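Local coordinates for 3-ketosteroid-delta4-5alpha-dehydrogenase (Rhodococcus jostii, PDB 4AT2), which probably catalyses the FAD-dependent desaturation of 3-ketosteroids at the delta4 (5alpha) position in steroid catabolism, and binds 4-androstene-3,17-dione beside the flavin, at residues 325-328 with 329-333; 341-344 with 345-349; 358-361 with 362-365. All coordinates share one frame; numbering follows the deposited sequence.

Contact 1 (325-328 with 329-333); sequences LVNG and RGQRY
Asn327 ND2 lies over one face of the Arg329 guanidinium, 3.6 Å from NH2, with the amide turned 66° from it, and Gln331 NE2 sits at the guanidinium edge, in plane. The Tyr333 ring, in contrast, takes the backbone at its edge, where Asn327 N lies and Val326 C comes to 3.7 Å of CE1. Both groups belong to the reversal that ends strand 324-326: a type I beta turn from Asn327 to Gly330, closed by Gly330 N donating to Asn327 O. Gly330 has positive phi, a conformation that favours glycine.

Asn327 organises this turn with its side chain. With chi1 at 65°, CG sits between the backbone N and the carbonyl carbon, which carries OD1 back over the turn to accept from Arg329 N at 2.9 Å, an Asx turn nested on the type I turn, and from Gln331 N at 3.0 Å. The two donors come from opposite faces of the amide plane. Asn327 N in turn donates to Gln331 O at 2.8 Å, so backbone and side chain of one residue are both tied to Gln331. Across the dimer, Gln331 NE2 bonds Arg332 O of the second subunit, while Tyr333 OH reaches Thr347. The bond from Asn327 ND2 to Gln331 OE1 is long, 3.2 Å, but nearly straight at 172°, and OE1 also accepts from Arg329 NE.

Contact 2 (341-344 with 345-349); sequences GRIG and QMTLF
Most of helix 340-350, close to the bound 4-androstene-3,17-dione at its Gly341 end, carries this contact. Successive i to i+4 bonds define it: Gln345 N to Gly341 O, Met346 N to Arg342 O at 2.8 Å, and Leu348 N to Gly344 O. The Ile343 carbonyl differs in taking two donors from one residue, Thr347 N at 2.9 Å and Thr347 OG1 at 2.7 Å, which reach its oxygen from opposite faces of the carbonyl plane. A chi1 of -58° sets OG1 beside its own backbone N and so within bonding distance of that carbonyl, while the Ile343 and Thr347 side chains run alongside each other in one direction. Further round the helix, Met346 bends at chi2 and chi3 so that CE stands over one face of the Arg342 guanidinium, offset toward its rim and 4.1 Å from NH1; Met346 CG rests 3.2 Å from Arg342 O. A valine in place of Thr347 would probably leave Ile343 O with a single donor and Tyr333 OH without its hydroxyl mate. Because Thr347 OG1 donates to Ile343 O and is also hydrogen-bonded to Tyr333 OH, this buried hydroxyl couples the helix backbone to the loop after strand 324-326.

Contact 3 (358-361 with 362-365); sequences IIDE and ASYE
Asp360 turns its carboxylate back over the first turn of helix 361-369, and Ser363 meets a single oxygen of it from two directions. Ser363 N reaches OD1 at 2.8 Å, nearly along the C-O axis, whereas Ser363 OG, also 2.8 Å from OD1, comes from above the carboxylate plane. This is an N-cap, and it depends on Asp360 chi1 (64°), which places CG between the backbone N and the carbonyl carbon. A water donates to Asp360 OD2 and, through a long bond, to Ser363 OG, and OD2 has a further partner in Gly432 N. The cap's backbone continues the grip, with Tyr364 N donating to Asp360 O at 2.9 Å.

Ile359 and Tyr364 cross at about a right angle: CG2 of the isoleucine approaches the ring edge at CD2, 4.1 Å away, and its CD1 lies 3.6 Å from Tyr364 N. Glu361 and Glu365, by contrast, extend together from successive turns, their carboxylate planes 23° apart and their OE2 atoms separated by 4.7 Å, so the like charges probably repel mildly. The contact thus joins the end of strand 356-360 directly to helix 361-369, with strand 435-439 meeting Ile359 and Tyr364 through Leu438, while Tyr364 OH bonds Val379 O.

In the fold
Along the chain the contacts come in series: contact 1 at the end of strand 324-326, contact 2 within helix 340-350, contact 3 where strand 356-360 passes into helix 361-369. Contacts 1 and 3, with centres about 17 Å apart, belong to neighbouring antiparallel strands of one four-stranded sheet and touch through Val326 CG2 and Ile358 CG1, 3.8 Å apart. Contact 2, about 13 Å from contact 1 between centres, packs on it where Leu325 CD1 meets Ile343 CG2 at 3.5 Å. Contacts 2 and 3 do not touch. Contact 1 therefore bridges the steroid-proximal helix and the more distant strand-to-helix junction, and also reaches the second subunit.

Contact 1 (325-328 with 329-333)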
loop_
_atom_site.group_PDB
_atom_site.type_symbol
_atom_site.label_atom_id
_atom_site.label_comp_id
_atom_site.label_asym_id
_atom_site.label_seq_id
_atom_site.Cartn_x
_atom_site.Cartn_y
_atom_site.Cartn_z
ATOM N N LEU A 325 25.421 -5.684 -0.206
ATOM C CA LEU A 325 24.524 -4.983 0.700
ATOM C C LEU A 325 24.019 -5.952 1.753
ATOM O O LEU A 325 23.591 -7.054 1.431
ATOM C CB LEU A 325 23.332 -4.391 -0.060
ATOM C CG LEU A 325 23.648 -3.149 -0.888
ATOM C CD1 LEU A 325 22.488 -2.856 -1.826
ATOM C CD2 LEU A 325 23.983 -1.937 -0.012
ATOM N N VAL A 326 24.097 -5.549 3.013
ATOM C CA VAL A 326 23.505 -6.348 4.075
ATOM C C VAL A 326 22.486 -5.528 4.841
ATOM O O VAL A 326 22.597 -4.308 4.915
ATOM C CB VAL A 326 24.557 -6.980 5.027
ATOM C CG1 VAL A 326 25.461 -7.933 4.244
ATOM C CG2 VAL A 326 25.348 -5.918 5.791
ATOM N N ASN A 327 21.475 -6.200 5.388
ATOM C CA ASN A 327 20.482 -5.524 6.210
ATOM C C ASN A 327 20.962 -5.357 7.662
ATOM O O ASN A 327 22.140 -5.584 7.967
ATOM C CB ASN A 327 19.142 -6.268 6.097
ATOM C CG ASN A 327 19.197 -7.676 6.663
ATOM O OD1 ASN A 327 20.126 -8.046 7.390
ATOM N ND2 ASN A 327 18.178 -8.471 6.344
ATOM N N GLY A 328 20.059 -4.957 8.556
ATOM C CA GLY A 328 20.413 -4.744 9.956
ATOM C C GLY A 328 20.785 -6.012 10.707
ATOM O O GLY A 328 21.354 -5.944 11.805
ATOM N N ARG A 329 20.470 -7.168 10.117
ATOM C CA ARG A 329 20.867 -8.467 10.669
ATOM C C ARG A 329 22.123 -9.023 9.980
ATOM O O ARG A 329 22.493 -10.182 10.184
ATOM C CB ARG A 329 19.714 -9.481 10.548
ATOM C CG ARG A 329 18.434 -9.071 11.278
ATOM C CD ARG A 329 17.364 -10.162 11.207
ATOM N NE ARG A 329 16.835 -10.345 9.864
ATOM C CZ ARG A 329 15.841 -9.645 9.331
ATOM N NH1 ARG A 329 15.225 -8.697 10.033
ATOM N NH2 ARG A 329 15.448 -9.915 8.096
ATOM N N GLY A 330 22.787 -8.199 9.169
ATOM C CA GLY A 330 24.006 -8.631 8.471
ATOM C C GLY A 330 23.778 -9.610 7.326
ATOM O O GLY A 330 24.702 -10.313 6.910
ATOM N N GLN A 331 22.556 -9.628 6.791
ATOM C CA GLN A 331 22.158 -10.582 5.742
ATOM C C GLN A 331 22.031 -9.905 4.383
ATOM O O GLN A 331 21.489 -8.806 4.290
ATOM C CB GLN A 331 20.781 -11.180 6.068
ATOM C CG GLN A 331 20.723 -11.954 7.374
ATOM C CD GLN A 331 19.299 -12.167 7.860
ATOM O OE1 GLN A 331 18.381 -11.449 7.469
ATOM N NE2 GLN A 331 19.109 -13.146 8.720
ATOM N N ARG A 332 22.476 -10.576 3.319
ATOM C CA ARG A 332 22.197 -10.077 1.965
ATOM C C ARG A 332 20.713 -10.213 1.622
ATOM O O ARG A 332 20.039 -11.133 2.105
ATOM C CB ARG A 332 23.057 -10.801 0.926
ATOM C CG ARG A 332 24.515 -10.401 0.980
ATOM C CD ARG A 332 25.307 -11.055 -0.143
ATOM N NE ARG A 332 24.961 -10.539 -1.481
ATOM C CZ ARG A 332 24.631 -11.300 -2.529
ATOM N NH1 ARG A 332 24.515 -12.621 -2.403
ATOM N NH2 ARG A 332 24.369 -10.735 -3.710
ATOM N N TYR A 333 20.207 -9.316 0.777
ATOM C CA TYR A 333 18.763 -9.320 0.452
ATOM C C TYR A 333 18.415 -8.900 -0.976
ATOM O O TYR A 333 17.265 -9.054 -1.393
ATOM C CB TYR A 333 18.002 -8.420 1.447
ATOM C CG TYR A 333 18.439 -6.966 1.388
ATOM C CD1 TYR A 333 19.524 -6.520 2.156
ATOM C CD2 TYR A 333 17.762 -6.036 0.586
ATOM C CE1 TYR A 333 19.945 -5.201 2.112
ATOM C CE2 TYR A 333 18.173 -4.700 0.537
ATOM C CZ TYR A 333 19.257 -4.292 1.308
ATOM O OH TYR A 333 19.703 -2.990 1.274
HETATM O O HOH W 1 22.139 -7.830 -0.718
#

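Contact 2 (341-344 with 345-349)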
loop_
_atom_site.group_PDB
_atom_site.type_symbol
_atom_site.label_atom_id
_atom_site.label_comp_id
_atom_site.label_asym_id
_atom_site.label_seq_id
_atom_site.Cartn_x
_atom_site.Cartn_y
_atom_site.Cartn_z
ATOM N N GLY A 341 17.001 1.965 -7.912
ATOM C CA GLY A 341 15.632 2.224 -7.451
ATOM C C GLY A 341 14.984 0.996 -6.830
ATOM O O GLY A 341 14.237 1.104 -5.864
ATOM N N ARG A 342 15.266 -0.178 -7.405
ATOM C CA ARG A 342 14.776 -1.430 -6.853
ATOM C C ARG A 342 15.489 -1.699 -5.534
ATOM O O ARG A 342 14.862 -2.108 -4.562
ATOM C CB ARG A 342 14.993 -2.580 -7.846
ATOM C CG ARG A 342 14.489 -3.920 -7.337
ATOM C CD ARG A 342 14.352 -4.948 -8.462
ATOM N NE ARG A 342 14.026 -6.236 -7.869
ATOM C CZ ARG A 342 12.796 -6.632 -7.556
ATOM N NH1 ARG A 342 11.746 -5.856 -7.814
ATOM N NH2 ARG A 342 12.622 -7.820 -6.988
ATOM N N ILE A 343 16.794 -1.431 -5.487
ATOM C CA ILE A 343 17.525 -1.508 -4.212
ATOM C C ILE A 343 16.862 -0.613 -3.152
ATOM O O ILE A 343 16.674 -1.030 -1.999
ATOM C CB ILE A 343 19.022 -1.154 -4.390
ATOM C CG1 ILE A 343 19.709 -2.247 -5.237
ATOM C CG2 ILE A 343 19.700 -1.017 -3.026
ATOM C CD1 ILE A 343 21.147 -1.952 -5.623
ATOM N N GLY A 344 16.492 0.602 -3.555
ATOM C CA GLY A 344 15.800 1.551 -2.672
ATOM C C GLY A 344 14.496 0.981 -2.143
ATOM O O GLY A 344 14.247 1.012 -0.932
ATOM N N GLN A 345 13.659 0.456 -3.040
ATOM C CA GLN A 345 12.383 -0.137 -2.620
ATOM C C GLN A 345 12.609 -1.336 -1.705
ATOM O O GLN A 345 11.940 -1.464 -0.689
ATOM C CB GLN A 345 11.547 -0.574 -3.827
ATOM C CG GLN A 345 10.873 0.581 -4.559
ATOM C CD GLN A 345 9.732 0.103 -5.450
ATOM O OE1 GLN A 345 9.663 -1.085 -5.819
ATOM N NE2 GLN A 345 8.827 1.025 -5.795
ATOM N N MET A 346 13.544 -2.218 -2.054
ATOM C CA MET A 346 13.744 -3.396 -1.207
ATOM C C MET A 346 14.214 -2.980 0.187
ATOM O O MET A 346 13.795 -3.551 1.202
ATOM C CB MET A 346 14.745 -4.372 -1.831
ATOM C CG MET A 346 14.376 -4.916 -3.199
ATOM S SD MET A 346 12.797 -5.794 -3.283
ATOM C CE MET A 346 11.693 -4.526 -3.918
ATOM N N THR A 347 15.085 -1.980 0.225
ATOM C CA THR A 347 15.654 -1.507 1.486
ATOM C C THR A 347 14.583 -0.871 2.376
ATOM O O THR A 347 14.423 -1.260 3.530
ATOM C CB THR A 347 16.828 -0.538 1.240
ATOM O OG1 THR A 347 17.822 -1.210 0.449
ATOM C CG2 THR A 347 17.458 -0.091 2.575
ATOM N N LEU A 348 13.854 0.095 1.826
ATOM C CA LEU A 348 12.825 0.791 2.590
ATOM C C LEU A 348 11.657 -0.119 2.928
ATOM O O LEU A 348 11.207 -0.146 4.070
ATOM C CB LEU A 348 12.307 2.008 1.819
ATOM C CG LEU A 348 11.166 2.788 2.487
ATOM C CD1 LEU A 348 11.644 3.400 3.802
ATOM C CD2 LEU A 348 10.699 3.874 1.536
ATOM N N PHE A 349 11.177 -0.869 1.937
ATOM C CA PHE A 349 9.960 -1.659 2.133
ATOM C C PHE A 349 10.214 -2.867 3.027
ATOM O O PHE A 349 9.403 -3.170 3.919
ATOM C CB PHE A 349 9.383 -2.187 0.804
ATOM C CG PHE A 349 8.897 -1.128 -0.166
ATOM C CD1 PHE A 349 8.795 0.223 0.182
ATOM C CD2 PHE A 349 8.499 -1.522 -1.441
ATOM C CE1 PHE A 349 8.332 1.152 -0.746
ATOM C CE2 PHE A 349 8.043 -0.596 -2.375
ATOM C CZ PHE A 349 7.957 0.743 -2.023
#

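Contact 3 (358-361 with 362-365)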
loop_
_atom_site.group_PDB
_atom_site.type_symbol
_atom_site.label_atom_id
_atom_site.label_comp_id
_atom_site.label_asym_id
_atom_site.label_seq_id
_atom_site.Cartn_x
_atom_site.Cartn_y
_atom_site.Cartn_z
ATOM N N ILE A 358 29.104 -3.624 2.415
ATOM C CA ILE A 358 30.348 -4.274 2.836
ATOM C C ILE A 358 31.213 -4.391 1.584
ATOM O O ILE A 358 30.781 -4.953 0.571
ATOM C CB ILE A 358 30.095 -5.674 3.441
ATOM C CG1 ILE A 358 28.939 -5.638 4.463
ATOM C CG2 ILE A 358 31.393 -6.229 4.028
ATOM C CD1 ILE A 358 29.183 -4.718 5.655
ATOM N N ILE A 359 32.412 -3.824 1.638
ATOM C CA ILE A 359 33.240 -3.724 0.437
ATOM C C ILE A 359 34.710 -3.720 0.816
ATOM O O ILE A 359 35.099 -3.064 1.806
ATOM C CB ILE A 359 32.838 -2.461 -0.381
ATOM C CG1 ILE A 359 33.572 -2.406 -1.733
ATOM C CG2 ILE A 359 32.995 -1.185 0.458
ATOM C CD1 ILE A 359 32.963 -1.421 -2.727
ATOM N N ASP A 360 35.530 -4.469 0.076
ATOM C CA ASP A 360 36.956 -4.450 0.379
ATOM C C ASP A 360 37.596 -3.173 -0.153
ATOM O O ASP A 360 37.039 -2.482 -1.015
ATOM C CB ASP A 360 37.706 -5.749 -0.002
ATOM C CG ASP A 360 37.722 -6.037 -1.494
ATOM O OD1 ASP A 360 37.970 -5.132 -2.304
ATOM O OD2 ASP A 360 37.540 -7.212 -1.851
ATOM N N GLU A 361 38.744 -2.831 0.412
ATOM C CA GLU A 361 39.363 -1.546 0.130
ATOM C C GLU A 361 39.677 -1.385 -1.360
ATOM O O GLU A 361 39.391 -0.340 -1.939
ATOM C CB GLU A 361 40.599 -1.398 1.020
ATOM C CG GLU A 361 41.640 -0.357 0.660
ATOM C CD GLU A 361 42.758 -0.389 1.688
ATOM O OE1 GLU A 361 42.507 0.026 2.842
ATOM O OE2 GLU A 361 43.856 -0.891 1.372
ATOM N N ALA A 362 40.233 -2.424 -1.984
ATOM C CA ALA A 362 40.570 -2.362 -3.407
ATOM C C ALA A 362 39.321 -2.142 -4.258
ATOM O O ALA A 362 39.354 -1.385 -5.233
ATOM C CB ALA A 362 41.303 -3.622 -3.855
ATOM N N SER A 363 38.220 -2.805 -3.895
ATOM C CA SER A 363 36.979 -2.660 -4.660
ATOM C C SER A 363 36.352 -1.284 -4.468
ATOM O O SER A 363 35.775 -0.714 -5.399
ATOM C CB SER A 363 35.977 -3.746 -4.278
ATOM O OG SER A 363 36.459 -5.011 -4.667
ATOM N N TYR A 364 36.463 -0.750 -3.256
ATOM C CA TYR A 364 35.993 0.596 -3.006
ATOM C C TYR A 364 36.765 1.594 -3.882
ATOM O O TYR A 364 36.152 2.455 -4.529
ATOM C CB TYR A 364 36.084 0.980 -1.520
ATOM C CG TYR A 364 35.500 2.349 -1.290
ATOM C CD1 TYR A 364 36.272 3.500 -1.498
ATOM C CD2 TYR A 364 34.162 2.501 -0.943
ATOM C CE1 TYR A 364 35.727 4.763 -1.331
ATOM C CE2 TYR A 364 33.611 3.762 -0.761
ATOM C CZ TYR A 364 34.401 4.885 -0.967
ATOM O OH TYR A 364 33.871 6.141 -0.800
ATOM N N GLU A 365 38.093 1.457 -3.906
ATOM C CA GLU A 365 38.952 2.338 -4.707
ATOM C C GLU A 365 38.578 2.275 -6.181
ATOM O O GLU A 365 38.475 3.308 -6.848
ATOM C CB GLU A 365 40.433 1.981 -4.513
ATOM C CG GLU A 365 40.977 2.380 -3.152
ATOM C CD GLU A 365 42.375 1.844 -2.852
ATOM O OE1 GLU A 365 42.869 0.926 -3.558
ATOM O OE2 GLU A 365 42.981 2.339 -1.877
HETATM O O HOH W 2 35.857 -8.150 -3.895
#